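Local coordinates for ABC transporter substrate-binding protein (Staphylococcus aureus subsp. aureus NCTC 8325, PDB 3UN6) that is probably the substrate-binding component of an ABC-type import system and carries bound zinc, though its natural ligand is not established, at residues A[70-83]-A[87-100]. Sequence-based numbering, arbitrary orientation.
Sequences VKFNNWPDLMDALN and IDGASTLIELAMKS. With PO4 (phosphate ion), chain D.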
ATOM      1  N   VAL A  70      13.554   4.412   5.712  1.00 26.11           N
ATOM      2  CA  VAL A  70      13.265   5.825   5.973  1.00 25.58           C
ATOM      3  C   VAL A  70      11.736   6.034   6.036  1.00 24.87           C
ATOM      4  O   VAL A  70      11.024   5.828   5.030  1.00 22.80           O
ATOM      5  CB  VAL A  70      13.903   6.692   4.856  1.00 26.08           C
ATOM      6  CG1 VAL A  70      13.710   8.189   5.120  1.00 26.35           C
ATOM      7  CG2 VAL A  70      15.393   6.353   4.709  1.00 24.91           C
ATOM      8  N   LYS A  71      11.242   6.457   7.202  1.00 24.37           N
ATOM      9  CA  LYS A  71       9.801   6.618   7.446  1.00 24.58           C
ATOM     10  C   LYS A  71       9.203   7.972   7.080  1.00 23.80           C
ATOM     11  O   LYS A  71       9.774   9.016   7.387  1.00 25.61           O
ATOM     12  CB  LYS A  71       9.484   6.359   8.923  1.00 25.74           C
ATOM     13  CG  LYS A  71       8.000   6.347   9.217  1.00 28.21           C
ATOM     14  CD  LYS A  71       7.675   6.043  10.676  1.00 34.67           C
ATOM     15  CE  LYS A  71       7.956   7.237  11.559  1.00 40.03           C
ATOM     16  NZ  LYS A  71       7.481   6.964  12.937  1.00 44.11           N
ATOM     17  N   PHE A  72       8.011   7.932   6.494  1.00 22.31           N
ATOM     18  CA  PHE A  72       7.263   9.121   6.082  1.00 21.88           C
ATOM     19  C   PHE A  72       5.867   9.027   6.678  1.00 24.07           C
ATOM     20  O   PHE A  72       5.404   7.940   6.971  1.00 23.35           O
ATOM     21  CB  PHE A  72       7.201   9.192   4.554  1.00 22.33           C
ATOM     22  CG  PHE A  72       8.533   9.461   3.920  1.00 22.91           C
ATOM     23  CD1 PHE A  72       9.348   8.418   3.511  1.00 17.97           C
ATOM     24  CD2 PHE A  72       8.989  10.759   3.789  1.00 25.18           C
ATOM     25  CE1 PHE A  72      10.595   8.648   2.954  1.00 24.20           C
ATOM     26  CE2 PHE A  72      10.240  11.019   3.233  1.00 27.20           C
ATOM     27  CZ  PHE A  72      11.056   9.940   2.814  1.00 26.00           C
ATOM     28  N   ASN A  73       5.213  10.172   6.892  1.00 26.13           N
ATOM     29  CA  ASN A  73       3.858  10.211   7.470  1.00 28.14           C
ATOM     30  C   ASN A  73       2.773  10.400   6.406  1.00 26.39           C
ATOM     31  O   ASN A  73       1.602  10.278   6.700  1.00 26.90           O
ATOM     32  CB  ASN A  73       3.715  11.384   8.454  1.00 30.62           C
ATOM     33  CG  ASN A  73       4.768  11.382   9.546  1.00 37.28           C
ATOM     34  OD1 ASN A  73       5.303  12.447   9.910  1.00 43.50           O
ATOM     35  ND2 ASN A  73       5.081  10.198  10.076  1.00 40.99           N
ATOM     36  N   ASN A  74       3.170  10.742   5.189  1.00 26.17           N
ATOM     37  CA  ASN A  74       2.229  10.978   4.088  1.00 25.77           C
ATOM     38  C   ASN A  74       2.866  10.637   2.753  1.00 24.03           C
ATOM     39  O   ASN A  74       4.095  10.619   2.628  1.00 23.31           O
ATOM     40  CB  ASN A  74       1.791  12.436   4.060  1.00 26.38           C
ATOM     41  CG  ASN A  74       2.965  13.395   3.895  1.00 28.54           C
ATOM     42  OD1 ASN A  74       3.325  13.782   2.779  1.00 29.28           O
ATOM     43  ND2 ASN A  74       3.605  13.724   4.999  1.00 28.92           N
ATOM     44  N   TRP A  75       2.023  10.403   1.754  1.00 23.28           N
ATOM     45  CA  TRP A  75       2.493  10.002   0.430  1.00 23.56           C
ATOM     46  C   TRP A  75       3.258  11.048  -0.392  1.00 24.19           C
ATOM     47  O   TRP A  75       4.279  10.711  -1.000  1.00 24.00           O
ATOM     48  CB  TRP A  75       1.357   9.402  -0.376  1.00 24.01           C
ATOM     49  CG  TRP A  75       0.851   8.139   0.228  1.00 24.02           C
ATOM     50  CD1 TRP A  75      -0.343   7.954   0.843  1.00 25.28           C
ATOM     51  CD2 TRP A  75       1.536   6.892   0.296  1.00 20.44           C
ATOM     52  NE1 TRP A  75      -0.460   6.663   1.282  1.00 19.40           N
ATOM     53  CE2 TRP A  75       0.685   5.985   0.949  1.00 21.89           C
ATOM     54  CE3 TRP A  75       2.784   6.446  -0.152  1.00 22.22           C
ATOM     55  CZ2 TRP A  75       1.034   4.663   1.169  1.00 21.04           C
ATOM     56  CZ3 TRP A  75       3.138   5.143   0.075  1.00 25.64           C
ATOM     57  CH2 TRP A  75       2.266   4.255   0.733  1.00 23.65           C
ATOM     58  N   PRO A  76       2.800  12.305  -0.412  1.00 24.80           N
ATOM     59  CA  PRO A  76       3.577  13.290  -1.179  1.00 24.69           C
ATOM     60  C   PRO A  76       5.037  13.444  -0.707  1.00 25.60           C
ATOM     61  O   PRO A  76       5.937  13.483  -1.540  1.00 24.14           O
ATOM     62  CB  PRO A  76       2.776  14.591  -0.985  1.00 27.41           C
ATOM     63  CG  PRO A  76       1.360  14.104  -0.834  1.00 25.58           C
ATOM     64  CD  PRO A  76       1.491  12.836  -0.003  1.00 25.11           C
ATOM     65  N   ASP A  77       5.287  13.502   0.604  1.00 25.00           N
ATOM     66  CA  ASP A  77       6.676  13.580   1.102  1.00 25.22           C
ATOM     67  C   ASP A  77       7.512  12.388   0.647  1.00 23.88           C
ATOM     68  O   ASP A  77       8.686  12.524   0.277  1.00 24.24           O
ATOM     69  CB  ASP A  77       6.714  13.609   2.614  1.00 26.80           C
ATOM     70  CG  ASP A  77       6.276  14.925   3.186  1.00 31.32           C
ATOM     71  OD1 ASP A  77       6.070  15.873   2.399  1.00 36.18           O
ATOM     72  OD2 ASP A  77       6.144  15.005   4.431  1.00 39.39           O
ATOM     73  N   LEU A  78       6.918  11.212   0.707  1.00 23.62           N
ATOM     74  CA  LEU A  78       7.612   9.998   0.290  1.00 22.76           C
ATOM     75  C   LEU A  78       7.978  10.055  -1.226  1.00 23.91           C
ATOM     76  O   LEU A  78       9.128   9.776  -1.607  1.00 22.22           O
ATOM     77  CB  LEU A  78       6.794   8.763   0.659  1.00 21.83           C
ATOM     78  CG  LEU A  78       7.341   7.402   0.221  1.00 19.39           C
ATOM     79  CD1 LEU A  78       6.862   6.266   1.184  1.00 21.42           C
ATOM     80  CD2 LEU A  78       6.974   7.076  -1.212  1.00 22.26           C
HETATM   81  N   MSE A  79       7.027  10.428  -2.071  1.00 25.00           N
HETATM   82  CA  MSE A  79       7.281  10.535  -3.526  1.00 26.85           C
HETATM   83  C   MSE A  79       8.342  11.610  -3.870  1.00 28.08           C
HETATM   84  O   MSE A  79       9.151  11.412  -4.769  1.00 28.49           O
HETATM   85  CB  MSE A  79       5.975  10.809  -4.291  1.00 27.38           C
HETATM   86  CG  MSE A  79       4.994   9.646  -4.283  1.00 27.98           C
HETATM   87 SE   MSE A  79       5.811   7.942  -4.905  1.00 38.48          SE
HETATM   88  CE  MSE A  79       6.462   8.564  -6.669  1.00 25.39           C
ATOM     89  N   ASP A  80       8.335  12.735  -3.161  1.00 28.66           N
ATOM     90  CA  ASP A  80       9.374  13.776  -3.371  1.00 30.07           C
ATOM     91  C   ASP A  80      10.781  13.246  -3.062  1.00 29.03           C
ATOM     92  O   ASP A  80      11.737  13.528  -3.800  1.00 26.78           O
ATOM     93  CB  ASP A  80       9.102  14.978  -2.502  1.00 31.95           C
ATOM     94  CG  ASP A  80       7.805  15.661  -2.853  1.00 39.16           C
ATOM     95  OD1 ASP A  80       7.338  15.465  -3.993  1.00 50.27           O
ATOM     96  OD2 ASP A  80       7.254  16.389  -1.994  1.00 48.57           O
ATOM     97  N   ALA A  81      10.917  12.487  -1.972  1.00 26.89           N
ATOM     98  CA  ALA A  81      12.218  11.889  -1.618  1.00 26.93           C
ATOM     99  C   ALA A  81      12.616  10.866  -2.688  1.00 26.31           C
ATOM    100  O   ALA A  81      13.789  10.775  -3.067  1.00 27.38           O
ATOM    101  CB  ALA A  81      12.178  11.240  -0.209  1.00 25.09           C
ATOM    102  N   LEU A  82      11.644  10.097  -3.175  1.00 25.27           N
ATOM    103  CA  LEU A  82      11.914   9.110  -4.212  1.00 25.93           C
ATOM    104  C   LEU A  82      12.385   9.792  -5.505  1.00 26.87           C
ATOM    105  O   LEU A  82      13.409   9.405  -6.081  1.00 29.55           O
ATOM    106  CB  LEU A  82      10.677   8.271  -4.519  1.00 24.83           C
ATOM    107  CG  LEU A  82      10.882   7.096  -5.492  1.00 25.62           C
ATOM    108  CD1 LEU A  82      11.881   6.062  -4.964  1.00 28.83           C
ATOM    109  CD2 LEU A  82       9.537   6.428  -5.821  1.00 20.80           C
ATOM    110  N   ASN A  83      11.644  10.795  -5.947  1.00 27.99           N
ATOM    111  CA  ASN A  83      11.966  11.534  -7.188  1.00 29.23           C
ATOM    112  C   ASN A  83      13.244  12.394  -7.124  1.00 29.04           C
ATOM    113  O   ASN A  83      13.900  12.637  -8.147  1.00 30.35           O
ATOM    114  CB  ASN A  83      10.777  12.420  -7.590  1.00 30.07           C
ATOM    115  CG  ASN A  83       9.541  11.616  -7.950  1.00 33.97           C
ATOM    116  OD1 ASN A  83       9.629  10.471  -8.412  1.00 36.90           O
ATOM    117  ND2 ASN A  83       8.371  12.217  -7.742  1.00 39.15           N
ATOM    118  N   ILE A  87      16.035   8.791  -1.411  1.00 26.52           N
ATOM    119  CA  ILE A  87      15.857   7.377  -1.138  1.00 25.63           C
ATOM    120  C   ILE A  87      16.035   6.669  -2.486  1.00 25.08           C
ATOM    121  O   ILE A  87      15.844   7.258  -3.549  1.00 26.90           O
ATOM    122  CB  ILE A  87      14.516   6.991  -0.454  1.00 25.18           C
ATOM    123  CG1 ILE A  87      13.309   7.385  -1.315  1.00 24.02           C
ATOM    124  CG2 ILE A  87      14.422   7.624   0.938  1.00 26.48           C
ATOM    125  CD1 ILE A  87      11.964   7.135  -0.635  1.00 21.79           C
ATOM    126  N   ASP A  88      16.474   5.423  -2.420  1.00 25.76           N
ATOM    127  CA  ASP A  88      16.764   4.591  -3.591  1.00 26.03           C
ATOM    128  C   ASP A  88      15.549   3.809  -4.109  1.00 24.19           C
ATOM    129  O   ASP A  88      15.564   3.270  -5.217  1.00 24.85           O
ATOM    130  CB  ASP A  88      17.845   3.588  -3.179  1.00 26.15           C
ATOM    131  CG  ASP A  88      19.125   4.264  -2.772  1.00 33.52           C
ATOM    132  OD1 ASP A  88      19.734   4.933  -3.655  1.00 35.09           O
ATOM    133  OD2 ASP A  88      19.539   4.121  -1.586  1.00 36.83           O
ATOM    134  N   GLY A  89      14.538   3.692  -3.265  1.00 23.84           N
ATOM    135  CA  GLY A  89      13.321   2.973  -3.594  1.00 23.07           C
ATOM    136  C   GLY A  89      12.294   3.192  -2.505  1.00 22.49           C
ATOM    137  O   GLY A  89      12.497   4.001  -1.577  1.00 23.18           O
ATOM    138  N   ALA A  90      11.189   2.466  -2.591  1.00 20.89           N
ATOM    139  CA  ALA A  90      10.109   2.663  -1.648  1.00 21.27           C
ATOM    140  C   ALA A  90       8.974   1.671  -1.818  1.00 20.60           C
ATOM    141  O   ALA A  90       8.808   1.096  -2.891  1.00 20.27           O
ATOM    142  CB  ALA A  90       9.538   4.070  -1.850  1.00 20.71           C
ATOM    143  N   SER A  91       8.225   1.448  -0.733  1.00 21.62           N
ATOM    144  CA  SER A  91       6.951   0.707  -0.808  1.00 21.75           C
ATOM    145  C   SER A  91       5.941   1.838  -1.004  1.00 20.89           C
ATOM    146  O   SER A  91       5.884   2.753  -0.185  1.00 20.68           O
ATOM    147  CB  SER A  91       6.659  -0.072   0.478  1.00 22.47           C
ATOM    148  OG  SER A  91       5.473  -0.826   0.338  1.00 23.32           O
ATOM    149  N   THR A  92       5.165   1.800  -2.084  1.00 22.19           N
ATOM    150  CA  THR A  92       4.292   2.929  -2.425  1.00 22.14           C
ATOM    151  C   THR A  92       3.025   2.538  -3.170  1.00 20.75           C
ATOM    152  O   THR A  92       2.920   1.444  -3.730  1.00 20.07           O
ATOM    153  CB  THR A  92       5.103   3.992  -3.273  1.00 22.77           C
ATOM    154  OG1 THR A  92       4.358   5.218  -3.421  1.00 28.04           O
ATOM    155  CG2 THR A  92       5.448   3.448  -4.643  1.00 21.84           C
ATOM    156  N   LEU A  93       2.053   3.438  -3.156  1.00 20.08           N
ATOM    157  CA  LEU A  93       0.799   3.231  -3.877  1.00 20.96           C
ATOM    158  C   LEU A  93       1.137   2.989  -5.366  1.00 21.02           C
ATOM    159  O   LEU A  93       1.908   3.750  -5.974  1.00 20.91           O
ATOM    160  CB  LEU A  93      -0.095   4.456  -3.765  1.00 21.91           C
ATOM    161  CG  LEU A  93      -0.450   4.896  -2.341  1.00 23.30           C
ATOM    162  CD1 LEU A  93      -1.241   6.190  -2.436  1.00 20.24           C
ATOM    163  CD2 LEU A  93      -1.214   3.792  -1.587  1.00 20.25           C
ATOM    164  N   ILE A  94       0.562   1.934  -5.945  1.00 20.90           N
ATOM    165  CA  ILE A  94       0.890   1.576  -7.326  1.00 20.31           C
ATOM    166  C   ILE A  94       0.430   2.633  -8.330  1.00 21.18           C
ATOM    167  O   ILE A  94       1.121   2.882  -9.314  1.00 20.05           O
ATOM    168  CB  ILE A  94       0.400   0.115  -7.691  1.00 20.88           C
ATOM    169  CG1 ILE A  94       0.998  -0.330  -9.030  1.00 21.47           C
ATOM    170  CG2 ILE A  94      -1.137   0.005  -7.675  1.00 19.51           C
ATOM    171  CD1 ILE A  94       0.531  -1.736  -9.504  1.00 22.32           C
ATOM    172  N   GLU A  95      -0.712   3.287  -8.064  1.00 21.43           N
ATOM    173  CA  GLU A  95      -1.253   4.278  -8.995  1.00 23.04           C
ATOM    174  C   GLU A  95      -0.407   5.523  -8.973  1.00 22.42           C
ATOM    175  O   GLU A  95      -0.193   6.131 -10.001  1.00 22.72           O
ATOM    176  CB  GLU A  95      -2.727   4.647  -8.694  1.00 22.54           C
ATOM    177  CG  GLU A  95      -3.772   3.489  -8.878  1.00 25.05           C
ATOM    178  CD  GLU A  95      -3.878   2.519  -7.690  1.00 24.38           C
ATOM    179  OE1 GLU A  95      -3.139   2.679  -6.684  1.00 22.89           O
ATOM    180  OE2 GLU A  95      -4.731   1.597  -7.747  1.00 21.89           O
ATOM    181  N   LEU A  96       0.067   5.885  -7.779  1.00 23.61           N
ATOM    182  CA  LEU A  96       0.918   7.068  -7.549  1.00 24.29           C
ATOM    183  C   LEU A  96       2.242   6.903  -8.282  1.00 23.90           C
ATOM    184  O   LEU A  96       2.734   7.833  -8.942  1.00 24.88           O
ATOM    185  CB  LEU A  96       1.148   7.246  -6.041  1.00 24.40           C
ATOM    186  CG  LEU A  96       1.919   8.476  -5.568  1.00 27.98           C
ATOM    187  CD1 LEU A  96       1.342   9.779  -6.151  1.00 25.94           C
ATOM    188  CD2 LEU A  96       1.953   8.505  -4.016  1.00 27.43           C
ATOM    189  N   ALA A  97       2.817   5.713  -8.143  1.00 23.48           N
ATOM    190  CA  ALA A  97       4.048   5.339  -8.848  1.00 23.42           C
ATOM    191  C   ALA A  97       3.824   5.308 -10.393  1.00 22.90           C
ATOM    192  O   ALA A  97       4.666   5.743 -11.158  1.00 22.08           O
ATOM    193  CB  ALA A  97       4.543   3.983  -8.331  1.00 21.33           C
HETATM  194  N   MSE A  98       2.675   4.803 -10.836  1.00 24.77           N
HETATM  195  CA  MSE A  98       2.335   4.776 -12.275  1.00 24.28           C
HETATM  196  C   MSE A  98       2.223   6.198 -12.858  1.00 24.73           C
HETATM  197  O   MSE A  98       2.671   6.465 -13.962  1.00 25.59           O
HETATM  198  CB  MSE A  98       1.002   4.047 -12.489  1.00 26.32           C
HETATM  199  CG  MSE A  98       1.076   2.538 -12.332  1.00 25.66           C
HETATM  200 SE   MSE A  98      -0.661   1.670 -12.036  1.00 27.86          SE
HETATM  201  CE  MSE A  98      -1.492   2.162 -13.720  1.00 24.30           C
ATOM    202  N   LYS A  99       1.596   7.100 -12.111  1.00 23.99           N
ATOM    203  CA  LYS A  99       1.438   8.486 -12.530  1.00 25.76           C
ATOM    204  C   LYS A  99       2.806   9.147 -12.625  1.00 25.03           C
ATOM    205  O   LYS A  99       3.112   9.797 -13.611  1.00 26.03           O
ATOM    206  CB  LYS A  99       0.558   9.243 -11.533  1.00 26.45           C
ATOM    207  CG  LYS A  99       0.472  10.732 -11.766  1.00 29.42           C
ATOM    208  CD  LYS A  99      -0.177  11.065 -13.081  1.00 29.74           C
ATOM    209  CE  LYS A  99      -0.257  12.579 -13.256  1.00 32.36           C
ATOM    210  NZ  LYS A  99      -0.762  12.987 -14.594  1.00 30.95           N
ATOM    211  N   SER A 100       3.623   8.962 -11.597  1.00 25.01           N
ATOM    212  CA  SER A 100       4.969   9.495 -11.577  1.00 26.52           C
ATOM    213  C   SER A 100       5.716   8.942 -12.801  1.00 27.38           C
ATOM    214  O   SER A 100       6.409   9.671 -13.509  1.00 25.13           O
ATOM    215  CB  SER A 100       5.661   9.120 -10.271  1.00 27.44           C
ATOM    216  OG  SER A 100       6.918   9.770 -10.180  1.00 33.58           O
TER
HETATM  217  P   PO4 D 327       8.963   8.940  15.768  0.50 42.53           P
HETATM  218  O1  PO4 D 327       7.987   8.645  16.884  0.50 38.59           O
HETATM  219  O2  PO4 D 327       9.757   7.697  15.461  0.50 42.52           O
HETATM  220  O3  PO4 D 327       8.212   9.352  14.529  0.50 39.38           O
HETATM  221  O4  PO4 D 327       9.899  10.032  16.228  0.50 42.28           O
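The indole of Trp75 is covered on one face by Leu93, whose CD1 stands 3.7 Å from the centroid of the five-membered ring and almost exactly on its normal, a CH-pi contact. At the indole edge, in the ring plane, Ser91 O approaches CZ3. The Phe72 ring has Leu78 CA over the centre of one face, while Ile87 CD1 reaches it obliquely at CE1. These contacts belong to a beta-alpha-beta crossover in a lobe of a periplasmic-binding-protein fold: strand 66-71 leads through helix 75-83 into strand 89-93, with strand 36-41 between the two strands in the sheet. The helix runs back over strand 89-93 at 153°, its axis 8.7 Å away.

Ile87 carries CG1 between its backbone N and carbonyl carbon (chi1 60°), which lays CG1 against Leu82 CA at 3.6 Å and leaves CG2 to meet Val70. Leu82 CD1 rests on Gly89 CA, and Leu78 CD2 on the methyl of Ala90. Beyond the strand, the selenomethionine chain of Met79 and the side chain of Leu96, on helix 94-102, lie alongside each other and point opposite ways; Met79 CG is only 3.3 Å from Leu96 CD2, a tight fit. Thr92 OG1, buried without a hydrogen-bonding partner, lies 3.4 Å from Met79 SE. Near the indole, the side chain of Leu93 also touches Cys221, which binds zinc with His46 and Cys220, and the Trp75 side chain comes within about 4 Å of a zinc ion, nearest atoms, so the pair borders the metal site. At the C-terminal end of helix 75-83, Asn83 OD1 accepts a weak hydrogen bond of 3.3 Å from Ser100 OG of helix 94-102.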